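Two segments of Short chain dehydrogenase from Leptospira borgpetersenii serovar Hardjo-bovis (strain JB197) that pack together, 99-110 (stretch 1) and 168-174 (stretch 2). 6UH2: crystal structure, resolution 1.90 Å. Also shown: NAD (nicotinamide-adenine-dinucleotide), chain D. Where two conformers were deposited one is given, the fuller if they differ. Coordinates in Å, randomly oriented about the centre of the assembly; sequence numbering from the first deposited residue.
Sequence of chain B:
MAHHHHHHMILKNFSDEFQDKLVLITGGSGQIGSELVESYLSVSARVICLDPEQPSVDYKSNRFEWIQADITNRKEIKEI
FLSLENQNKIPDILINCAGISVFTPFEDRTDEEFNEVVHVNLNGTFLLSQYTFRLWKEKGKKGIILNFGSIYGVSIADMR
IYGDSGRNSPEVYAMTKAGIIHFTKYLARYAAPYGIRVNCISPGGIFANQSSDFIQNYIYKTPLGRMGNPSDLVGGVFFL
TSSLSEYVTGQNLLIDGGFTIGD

Stretch 1 (99-110) GISVFTPFEDRT
Stretch 2 168-174: NSPEVYA

Stretch 1 is an extended loop from G99 to V102 that bends at F103 (phi/psi -125/1) and, after T104 and P105, makes a 3-10 turn at 106-108. Stretch 2 approaches as a loop and enters a helix at E171. The register sets F103 against N168 (CA to CA 4.6 Å) and S101 against Y173 (CA to CA 5.9 Å), so the two stretches run in opposite directions past S101 to F103.

The N168 side chain is modelled only to CB; its backbone O receives a CA-H...O contact from F103 CA at 3.3 Å, while water 2 donates to T104 O (2.7 Å) and, weakly, to N168 O (3.0 Å). S169 points away, yet its OG shares water 1 with S101 OG. P170, at the N-cap position, offers a rigid apolar ring; its CG lies 3.8 Å from V102 CG1.

E171 has its CA-to-CB bond toward stretch 1, and its carboxylate, through chi1 p and chi2 m, reaches R109 (chi1 t, chi2 p, chi3 p). Opposite charges pair in two hydrogen bonds: R109 NE to E171 OE2 at 2.7 Å and R109 NH2 to E171 OE1 at 3.1 Å. R109 NH2 also donates to T104 O at 2.7 Å, bracing the loop. V172 (p), branched and apolar, suits a meeting with another valine, its CG1 4.2 Å from V102 CG1.

Y173 (t, chi2 74°) meets I100 O at its ring edge, CD1 to O 3.4 Å, and its hydroxyl extends the ring to the NAD ribose, OH hydrogen-bonding NAD O2D at 2.7 Å.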

# COMPACT_ATOMS: atom_id res chain seq x y z
N GLY B 99 14.50 6.67 -13.29
CA GLY B 99 15.57 6.14 -12.47
C GLY B 99 16.54 5.37 -13.34
O GLY B 99 16.16 4.79 -14.36
N ILE B 100 17.82 5.38 -12.96
CA ILE B 100 18.85 4.65 -13.68
C ILE B 100 19.79 3.98 -12.68
O ILE B 100 19.70 4.17 -11.47
CB ILE B 100 19.67 5.54 -14.65
CG1 ILE B 100 20.52 6.54 -13.86
CG2 ILE B 100 18.76 6.24 -15.66
CD1 ILE B 100 21.63 7.16 -14.70
N SER B 101 20.70 3.17 -13.22
CA SER B 101 21.72 2.50 -12.41
C SER B 101 22.96 2.31 -13.28
O SER B 101 23.01 2.76 -14.43
CB SER B 101 21.20 1.17 -11.86
OG SER B 101 22.08 0.63 -10.87
N VAL B 102 23.96 1.66 -12.71
CA VAL B 102 25.19 1.30 -13.39
C VAL B 102 25.61 -0.06 -12.85
O VAL B 102 25.20 -0.46 -11.76
CB VAL B 102 26.29 2.38 -13.19
CG1 VAL B 102 26.62 2.54 -11.70
CG2 VAL B 102 27.53 2.08 -14.01
N PHE B 103 26.40 -0.80 -13.63
CA PHE B 103 26.56 -2.21 -13.28
C PHE B 103 27.98 -2.72 -13.07
O PHE B 103 28.15 -3.90 -12.77
CB PHE B 103 25.82 -3.05 -14.34
CG PHE B 103 24.44 -2.53 -14.61
CD1 PHE B 103 23.41 -2.77 -13.70
CD2 PHE B 103 24.18 -1.72 -15.71
CE1 PHE B 103 22.14 -2.26 -13.92
CE2 PHE B 103 22.92 -1.21 -15.93
CZ PHE B 103 21.90 -1.48 -15.03
N THR B 104 29.00 -1.87 -13.19
CA THR B 104 30.37 -2.29 -12.90
C THR B 104 30.60 -2.34 -11.39
O THR B 104 29.83 -1.75 -10.62
CB THR B 104 31.36 -1.34 -13.57
OG1 THR B 104 31.14 -0.01 -13.09
CG2 THR B 104 31.19 -1.37 -15.11
N PRO B 105 31.64 -3.03 -10.93
CA PRO B 105 31.83 -3.21 -9.48
C PRO B 105 32.17 -1.90 -8.77
O PRO B 105 32.73 -0.97 -9.35
CB PRO B 105 33.00 -4.19 -9.38
CG PRO B 105 33.04 -4.88 -10.71
CD PRO B 105 32.59 -3.86 -11.70
N PHE B 106 31.85 -1.89 -7.48
CA PHE B 106 32.12 -0.75 -6.62
C PHE B 106 33.54 -0.22 -6.79
O PHE B 106 33.75 0.99 -6.87
CB PHE B 106 31.88 -1.15 -5.16
CG PHE B 106 32.45 -0.19 -4.15
CD1 PHE B 106 31.87 1.05 -3.96
CD2 PHE B 106 33.54 -0.55 -3.37
CE1 PHE B 106 32.39 1.94 -3.00
CE2 PHE B 106 34.07 0.32 -2.42
CZ PHE B 106 33.49 1.56 -2.24
N GLU B 107 34.52 -1.12 -6.87
CA GLU B 107 35.90 -0.64 -6.91
C GLU B 107 36.25 0.02 -8.23
O GLU B 107 37.27 0.71 -8.32
CB GLU B 107 36.88 -1.77 -6.59
CG GLU B 107 36.86 -2.96 -7.51
CD GLU B 107 35.86 -4.03 -7.10
OE1 GLU B 107 34.98 -3.75 -6.25
OE2 GLU B 107 35.96 -5.17 -7.63
N ASP B 108 35.41 -0.15 -9.25
CA ASP B 108 35.62 0.45 -10.56
C ASP B 108 34.70 1.63 -10.82
O ASP B 108 34.75 2.19 -11.92
CB ASP B 108 35.42 -0.60 -11.65
CG ASP B 108 36.44 -1.73 -11.58
OD1 ASP B 108 37.55 -1.50 -11.05
OD2 ASP B 108 36.12 -2.84 -12.04
N ARG B 109 33.88 2.03 -9.85
CA ARG B 109 32.96 3.15 -10.05
C ARG B 109 33.74 4.42 -10.34
O ARG B 109 34.65 4.79 -9.59
CB ARG B 109 32.08 3.37 -8.81
CG ARG B 109 30.99 4.45 -9.01
CD ARG B 109 29.78 3.93 -9.82
NE ARG B 109 29.38 2.67 -9.23
CZ ARG B 109 29.59 1.48 -9.77
NH1 ARG B 109 30.16 1.39 -10.98
NH2 ARG B 109 29.25 0.39 -9.10
N THR B 110 33.38 5.10 -11.43
CA THR B 110 33.95 6.39 -11.76
C THR B 110 33.04 7.49 -11.23
O THR B 110 31.87 7.26 -10.94
CB THR B 110 34.11 6.55 -13.26
OG1 THR B 110 32.81 6.61 -13.86
CG2 THR B 110 34.89 5.38 -13.83
N ASN B 168 26.43 -6.58 -9.19
CA ASN B 168 26.15 -5.69 -10.30
C ASN B 168 25.20 -4.54 -9.92
O ASN B 168 25.23 -3.51 -10.56
CB ASN B 168 25.57 -6.47 -11.49
N SER B 169 24.37 -4.71 -8.88
CA SER B 169 23.63 -3.56 -8.35
C SER B 169 24.58 -2.71 -7.52
O SER B 169 25.22 -3.22 -6.60
CB SER B 169 22.44 -4.00 -7.51
OG SER B 169 21.62 -2.89 -7.22
N PRO B 170 24.72 -1.42 -7.82
CA PRO B 170 25.86 -0.66 -7.31
C PRO B 170 25.55 0.11 -6.03
O PRO B 170 24.39 0.30 -5.66
CB PRO B 170 26.16 0.29 -8.47
CG PRO B 170 24.76 0.64 -8.97
CD PRO B 170 23.96 -0.65 -8.82
N GLU B 171 26.62 0.59 -5.38
CA GLU B 171 26.47 1.34 -4.14
C GLU B 171 25.62 2.59 -4.34
O GLU B 171 24.84 2.96 -3.46
CB GLU B 171 27.85 1.73 -3.59
CG GLU B 171 28.62 2.76 -4.44
CD GLU B 171 28.80 2.32 -5.88
OE1 GLU B 171 29.35 1.23 -6.09
OE2 GLU B 171 28.35 3.04 -6.80
N VAL B 172 25.76 3.25 -5.49
CA VAL B 172 25.09 4.53 -5.68
C VAL B 172 23.59 4.32 -5.87
O VAL B 172 22.79 5.20 -5.52
CB VAL B 172 25.73 5.30 -6.85
CG1 VAL B 172 25.53 4.55 -8.19
CG2 VAL B 172 25.17 6.71 -6.93
N TYR B 173 23.19 3.17 -6.42
CA TYR B 173 21.76 2.88 -6.50
C TYR B 173 21.16 2.71 -5.11
O TYR B 173 20.08 3.25 -4.82
CB TYR B 173 21.53 1.62 -7.35
CG TYR B 173 20.09 1.40 -7.75
CD1 TYR B 173 19.50 2.18 -8.73
CD2 TYR B 173 19.33 0.40 -7.16
CE1 TYR B 173 18.18 1.97 -9.12
CE2 TYR B 173 18.01 0.18 -7.53
CZ TYR B 173 17.44 0.97 -8.51
OH TYR B 173 16.13 0.77 -8.89
N ALA B 174 21.84 1.97 -4.23
CA ALA B 174 21.38 1.83 -2.85
C ALA B 174 21.32 3.19 -2.17
O ALA B 174 20.34 3.52 -1.49
CB ALA B 174 22.30 0.89 -2.08
PA NAD D . 13.67 1.82 -17.48
O1A NAD D . 15.21 1.85 -17.63
O2A NAD D . 12.84 0.87 -18.35
O5B NAD D . 13.04 3.32 -17.62
C5B NAD D . 13.62 4.48 -17.04
C4B NAD D . 13.11 5.61 -17.89
O4B NAD D . 13.69 6.82 -17.26
C3B NAD D . 13.61 5.56 -19.34
O3B NAD D . 12.52 5.80 -20.26
C2B NAD D . 14.59 6.74 -19.40
O2B NAD D . 14.64 7.33 -20.71
C1B NAD D . 14.07 7.68 -18.30
N9A NAD D . 15.15 8.61 -17.97
C8A NAD D . 16.51 8.34 -17.87
N7A NAD D . 17.19 9.43 -17.63
C5A NAD D . 16.25 10.46 -17.60
C6A NAD D . 16.35 11.83 -17.41
N6A NAD D . 17.53 12.45 -17.20
N1A NAD D . 15.22 12.56 -17.43
C2A NAD D . 14.04 11.96 -17.65
N3A NAD D . 13.85 10.66 -17.85
C4A NAD D . 14.99 9.94 -17.81
O3 NAD D . 13.29 1.56 -15.93
PN NAD D . 12.07 0.79 -15.20
O1N NAD D . 12.47 -0.67 -14.88
O2N NAD D . 10.78 1.18 -15.93
O5D NAD D . 12.23 1.60 -13.74
C5D NAD D . 11.35 2.66 -13.45
C4D NAD D . 11.59 3.05 -11.99
O4D NAD D . 11.47 1.87 -11.10
C3D NAD D . 13.03 3.51 -11.80
O3D NAD D . 13.10 4.53 -10.79
C2D NAD D . 13.80 2.28 -11.24
O2D NAD D . 14.91 2.62 -10.44
C1D NAD D . 12.66 1.65 -10.39
N1N NAD D . 12.79 0.17 -10.19
C2N NAD D . 12.88 -0.69 -11.25
C3N NAD D . 13.00 -2.03 -11.01
C7N NAD D . 13.10 -2.96 -12.17
O7N NAD D . 13.39 -4.12 -11.96
N7N NAD D . 12.85 -2.47 -13.41
C4N NAD D . 13.02 -2.49 -9.68
C5N NAD D . 12.93 -1.61 -8.64
C6N NAD D . 12.81 -0.25 -8.91
O HOH W 1 20.67 -1.76 -9.97
O HOH W 2 27.76 -2.58 -9.18